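Local coordinates for protein GTN Reductase (Agrobacterium tumefaciens, PDB 5N6G) that is an FMN-containing ene-reductase of the Old Yellow Enzyme family that probably reduces carbon-carbon double bonds with NADH or NADPH as electron source, at residues Ile204-Val215 and Leu248-Arg259. Sequence-based numbering, arbitrary orientation.
Sequences IENRARFLLEVV and LYNYVVEQLGKR
Tyr251 reaches across to the 204-215 helix and meets three residues with its ring. The Ala208 methyl CB sits at the ring edge, 3.7 Å from Tyr251 CE2, while Ile204 CG2 and Glu205 CG come in obliquely. Placing CG opposite the backbone N (chi1 172°) brings the CD2-CE2 edge of the phenol up to the small Ala208, and a water bonded to Tyr251 OH donates to Glu205 O, adding a polar bridge to an otherwise largely apolar seam. Further along, Leu212 inserts between Gln255, Leu256 and Arg259: its CD1 lies 3.7 Å from Gln255 CB and its CD2 3.8 Å from Leu256 CD2. That same CD2 rests over the centre of the Arg259 guanidinium face. Leu256 CD2 also meets Leu211 and Val215, and Leu211 CD1 crosses to Val252 CG1.

The second shell fixes the guanidinium: Arg259 NH1 donates to Gln255 O at 3.0 Å, approaching from above the carbonyl plane, and NE forms a salt bridge with Asp216. At the other end Leu248 lies against Arg207, whose NH1 binds Leu189 O and Glu242. The axes of 204-215 and 248-256 come within 9.9 Å and cross at -50°; their parent helices, successive but for strand 227-231, pack side by side round the (βα)8 TIM barrel of Old Yellow Enzymes.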
loop_
_atom_site.group_PDB
_atom_site.type_symbol
_atom_site.label_atom_id
_atom_site.label_comp_id
_atom_site.label_asym_id
_atom_site.label_seq_id
_atom_site.Cartn_x
_atom_site.Cartn_y
_atom_site.Cartn_z
ATOM N N ILE A 204 17.316 -2.878 -15.795
ATOM C CA ILE A 204 16.463 -3.386 -14.726
ATOM C C ILE A 204 17.100 -3.124 -13.366
ATOM O O ILE A 204 16.426 -2.699 -12.423
ATOM C CB ILE A 204 16.203 -4.887 -14.952
ATOM C CG1 ILE A 204 15.182 -5.057 -16.072
ATOM C CG2 ILE A 204 15.780 -5.600 -13.666
ATOM C CD1 ILE A 204 15.111 -6.494 -16.601
ATOM N N GLU A 205 18.403 -3.396 -13.239
ATOM C CA GLU A 205 19.098 -3.179 -11.974
ATOM C C GLU A 205 19.020 -1.723 -11.553
ATOM O O GLU A 205 18.847 -1.415 -10.367
ATOM C CB GLU A 205 20.566 -3.604 -12.102
ATOM C CG GLU A 205 20.795 -5.117 -12.362
ATOM C CD GLU A 205 20.516 -5.623 -13.808
ATOM O OE1 GLU A 205 20.272 -4.836 -14.760
ATOM O OE2 GLU A 205 20.550 -6.860 -13.988
ATOM N N ASN A 206 19.178 -0.811 -12.508
ATOM C CA ASN A 206 19.122 0.611 -12.189
ATOM C C ASN A 206 17.714 1.037 -11.816
ATOM O O ASN A 206 17.532 1.855 -10.902
ATOM C CB ASN A 206 19.624 1.433 -13.367
ATOM C CG ASN A 206 21.131 1.424 -13.485
ATOM O OD1 ASN A 206 21.832 0.763 -12.698
ATOM N ND2 ASN A 206 21.645 2.178 -14.442
ATOM N N ARG A 207 16.701 0.536 -12.543
ATOM C CA ARG A 207 15.322 0.913 -12.232
ATOM C C ARG A 207 14.841 0.353 -10.891
ATOM O O ARG A 207 13.975 0.967 -10.251
ATOM C CB ARG A 207 14.397 0.487 -13.370
ATOM C CG ARG A 207 14.646 1.356 -14.633
ATOM C CD ARG A 207 13.612 1.122 -15.701
ATOM N NE ARG A 207 13.904 -0.057 -16.510
ATOM C CZ ARG A 207 13.017 -0.992 -16.839
ATOM N NH1 ARG A 207 11.766 -0.953 -16.400
ATOM N NH2 ARG A 207 13.389 -1.974 -17.645
ATOM N N ALA A 208 15.377 -0.786 -10.451
ATOM C CA ALA A 208 15.068 -1.360 -9.148
ATOM C C ALA A 208 15.851 -0.725 -8.004
ATOM O O ALA A 208 15.550 -0.998 -6.842
ATOM C CB ALA A 208 15.357 -2.858 -9.178
ATOM N N ARG A 209 16.862 0.084 -8.316
ATOM C CA ARG A 209 17.791 0.587 -7.307
ATOM C C ARG A 209 17.072 1.383 -6.231
ATOM O O ARG A 209 17.336 1.199 -5.040
ATOM C CB ARG A 209 18.850 1.460 -7.973
ATOM C CG ARG A 209 19.921 1.969 -7.019
ATOM C CD ARG A 209 20.970 2.814 -7.760
ATOM N NE ARG A 209 21.502 2.116 -8.930
ATOM C CZ ARG A 209 22.338 1.087 -8.874
ATOM N NH1 ARG A 209 22.745 0.619 -7.705
ATOM N NH2 ARG A 209 22.738 0.503 -9.991
ATOM N N PHE A 210 16.177 2.291 -6.634
ATOM C CA PHE A 210 15.469 3.104 -5.639
ATOM C C PHE A 210 14.616 2.235 -4.718
ATOM O O PHE A 210 14.642 2.412 -3.489
ATOM C CB PHE A 210 14.617 4.171 -6.333
ATOM C CG PHE A 210 13.894 5.080 -5.372
ATOM C CD1 PHE A 210 14.608 5.947 -4.541
ATOM C CD2 PHE A 210 12.516 5.066 -5.291
ATOM C CE1 PHE A 210 13.942 6.789 -3.658
ATOM C CE2 PHE A 210 11.844 5.903 -4.419
ATOM C CZ PHE A 210 12.541 6.750 -3.606
ATOM N N LEU A 211 13.834 1.316 -5.285
ATOM C CA LEU A 211 13.030 0.414 -4.458
ATOM C C LEU A 211 13.898 -0.243 -3.401
ATOM O O LEU A 211 13.537 -0.301 -2.216
ATOM C CB LEU A 211 12.350 -0.634 -5.338
ATOM C CG LEU A 211 11.413 -1.637 -4.639
ATOM C CD1 LEU A 211 10.417 -2.205 -5.627
ATOM C CD2 LEU A 211 12.151 -2.793 -3.986
ATOM N N LEU A 212 15.049 -0.774 -3.809
ATOM C CA LEU A 212 15.856 -1.534 -2.870
ATOM C C LEU A 212 16.542 -0.619 -1.864
ATOM O O LEU A 212 16.738 -1.009 -0.711
ATOM C CB LEU A 212 16.856 -2.404 -3.626
ATOM C CG LEU A 212 16.207 -3.496 -4.466
ATOM C CD1 LEU A 212 17.263 -4.143 -5.354
ATOM C CD2 LEU A 212 15.560 -4.570 -3.609
ATOM N N GLU A 213 16.833 0.626 -2.244
ATOM C CA GLU A 213 17.365 1.579 -1.273
ATOM C C GLU A 213 16.315 1.956 -0.240
ATOM O O GLU A 213 16.650 2.118 0.944
ATOM C CB GLU A 213 17.899 2.831 -1.983
ATOM C CG GLU A 213 19.223 2.585 -2.679
ATOM C CD GLU A 213 19.729 3.759 -3.498
ATOM O OE1 GLU A 213 18.956 4.689 -3.791
ATOM O OE2 GLU A 213 20.928 3.740 -3.863
ATOM N N VAL A 214 15.051 2.097 -0.668
ATOM C CA VAL A 214 13.965 2.356 0.277
ATOM C C VAL A 214 13.830 1.187 1.240
ATOM O O VAL A 214 13.763 1.374 2.456
ATOM C CB VAL A 214 12.640 2.636 -0.463
ATOM C CG1 VAL A 214 11.480 2.703 0.526
ATOM C CG2 VAL A 214 12.737 3.920 -1.287
ATOM N N VAL A 215 13.802 -0.042 0.711
ATOM C CA VAL A 215 13.660 -1.208 1.582
ATOM C C VAL A 215 14.798 -1.266 2.591
ATOM O O VAL A 215 14.582 -1.494 3.780
ATOM C CB VAL A 215 13.584 -2.505 0.750
ATOM C CG1 VAL A 215 13.690 -3.737 1.659
ATOM C CG2 VAL A 215 12.313 -2.550 -0.033
ATOM N N LEU A 248 11.736 -7.804 -14.943
ATOM C CA LEU A 248 11.860 -6.711 -13.997
ATOM C C LEU A 248 11.457 -7.158 -12.611
ATOM O O LEU A 248 12.223 -7.002 -11.640
ATOM C CB LEU A 248 10.954 -5.571 -14.449
ATOM C CG LEU A 248 10.857 -4.316 -13.587
ATOM C CD1 LEU A 248 12.195 -3.589 -13.474
ATOM C CD2 LEU A 248 9.754 -3.423 -14.164
ATOM N N TYR A 249 10.245 -7.698 -12.505
ATOM C CA TYR A 249 9.692 -8.057 -11.206
ATOM C C TYR A 249 10.312 -9.332 -10.648
ATOM O O TYR A 249 10.490 -9.435 -9.433
ATOM C CB TYR A 249 8.172 -8.154 -11.311
ATOM C CG TYR A 249 7.560 -6.799 -11.108
ATOM C CD1 TYR A 249 7.244 -6.341 -9.826
ATOM C CD2 TYR A 249 7.378 -5.939 -12.177
ATOM C CE1 TYR A 249 6.704 -5.092 -9.633
ATOM C CE2 TYR A 249 6.865 -4.680 -11.995
ATOM C CZ TYR A 249 6.531 -4.258 -10.728
ATOM O OH TYR A 249 6.026 -2.999 -10.587
ATOM N N ASN A 250 10.698 -10.285 -11.499
ATOM C CA ASN A 250 11.441 -11.429 -10.990
ATOM C C ASN A 250 12.755 -10.974 -10.387
ATOM O O ASN A 250 13.148 -11.464 -9.331
ATOM C CB ASN A 250 11.661 -12.463 -12.087
ATOM C CG ASN A 250 10.421 -13.352 -12.331
ATOM O OD1 ASN A 250 9.281 -12.992 -11.983
ATOM N ND2 ASN A 250 10.650 -14.506 -12.943
ATOM N N TYR A 251 13.432 -10.010 -11.016
ATOM C CA TYR A 251 14.664 -9.475 -10.438
ATOM C C TYR A 251 14.388 -8.820 -9.094
ATOM O O TYR A 251 15.121 -9.040 -8.125
ATOM C CB TYR A 251 15.318 -8.472 -11.391
ATOM C CG TYR A 251 16.497 -7.754 -10.767
ATOM C CD1 TYR A 251 17.758 -8.316 -10.786
ATOM C CD2 TYR A 251 16.332 -6.530 -10.152
ATOM C CE1 TYR A 251 18.829 -7.667 -10.190
ATOM C CE2 TYR A 251 17.369 -5.892 -9.553
ATOM C CZ TYR A 251 18.621 -6.454 -9.576
ATOM O OH TYR A 251 19.706 -5.818 -8.976
ATOM N N VAL A 252 13.344 -7.996 -9.025
ATOM C CA VAL A 252 13.020 -7.294 -7.782
ATOM C C VAL A 252 12.842 -8.291 -6.646
ATOM O O VAL A 252 13.438 -8.140 -5.571
ATOM C CB VAL A 252 11.769 -6.419 -7.963
ATOM C CG1 VAL A 252 11.209 -5.978 -6.622
ATOM C CG2 VAL A 252 12.142 -5.200 -8.818
ATOM N N VAL A 253 12.009 -9.316 -6.854
ATOM C CA VAL A 253 11.754 -10.209 -5.721
ATOM C C VAL A 253 12.924 -11.146 -5.457
ATOM O O VAL A 253 13.102 -11.587 -4.319
ATOM C CB VAL A 253 10.457 -11.032 -5.835
ATOM C CG1 VAL A 253 9.272 -10.186 -5.605
ATOM C CG2 VAL A 253 10.396 -11.856 -7.125
ATOM N N GLU A 254 13.753 -11.461 -6.458
ATOM C CA GLU A 254 14.987 -12.171 -6.171
ATOM C C GLU A 254 15.828 -11.379 -5.175
ATOM O O GLU A 254 16.382 -11.941 -4.229
ATOM C CB GLU A 254 15.751 -12.408 -7.471
ATOM C CG GLU A 254 17.066 -13.091 -7.300
ATOM C CD GLU A 254 18.035 -12.795 -8.435
ATOM O OE1 GLU A 254 17.610 -12.216 -9.464
ATOM O OE2 GLU A 254 19.230 -13.125 -8.284
ATOM N N GLN A 255 15.917 -10.069 -5.374
ATOM C CA GLN A 255 16.677 -9.249 -4.446
ATOM C C GLN A 255 15.983 -9.146 -3.098
ATOM O O GLN A 255 16.645 -9.181 -2.057
ATOM C CB GLN A 255 16.909 -7.858 -5.030
ATOM C CG GLN A 255 17.615 -7.856 -6.365
ATOM C CD GLN A 255 18.710 -8.890 -6.502
ATOM O OE1 GLN A 255 19.635 -8.942 -5.706
ATOM N NE2 GLN A 255 18.604 -9.727 -7.523
ATOM N N LEU A 256 14.641 -9.029 -3.088
ATOM C CA LEU A 256 13.912 -8.974 -1.824
ATOM C C LEU A 256 14.028 -10.280 -1.053
ATOM O O LEU A 256 13.978 -10.278 0.179
ATOM C CB LEU A 256 12.443 -8.628 -2.075
ATOM C CG LEU A 256 12.212 -7.225 -2.634
ATOM C CD1 LEU A 256 10.725 -7.068 -2.958
ATOM C CD2 LEU A 256 12.623 -6.112 -1.719
ATOM N N GLY A 257 14.194 -11.399 -1.761
ATOM C CA GLY A 257 14.372 -12.689 -1.118
ATOM C C GLY A 257 15.622 -12.793 -0.284
ATOM O O GLY A 257 15.750 -13.710 0.535
ATOM N N LYS A 258 16.560 -11.877 -0.485
ATOM C CA LYS A 258 17.814 -11.842 0.250
ATOM C C LYS A 258 17.731 -11.024 1.527
ATOM O O LYS A 258 18.696 -11.049 2.320
ATOM C CB LYS A 258 18.902 -11.256 -0.642
ATOM C CG LYS A 258 19.221 -12.070 -1.890
ATOM C CD LYS A 258 20.100 -11.271 -2.813
ATOM C CE LYS A 258 20.447 -12.059 -4.064
ATOM N NZ LYS A 258 21.339 -11.232 -4.931
ATOM N N ARG A 259 16.605 -10.356 1.772
ATOM C CA ARG A 259 16.523 -9.298 2.782
ATOM C C ARG A 259 15.684 -9.617 4.023
ATOM O O ARG A 259 15.442 -8.715 4.829
ATOM C CB ARG A 259 16.029 -8.022 2.111
ATOM C CG ARG A 259 17.154 -7.414 1.251
ATOM C CD ARG A 259 16.653 -6.532 0.190
ATOM N NE ARG A 259 17.654 -5.566 -0.250
ATOM C CZ ARG A 259 18.514 -5.746 -1.253
ATOM N NH1 ARG A 259 18.552 -6.877 -1.951
ATOM N NH2 ARG A 259 19.338 -4.758 -1.577
HETATM O O HOH W 1 19.196 -3.105 -8.221
#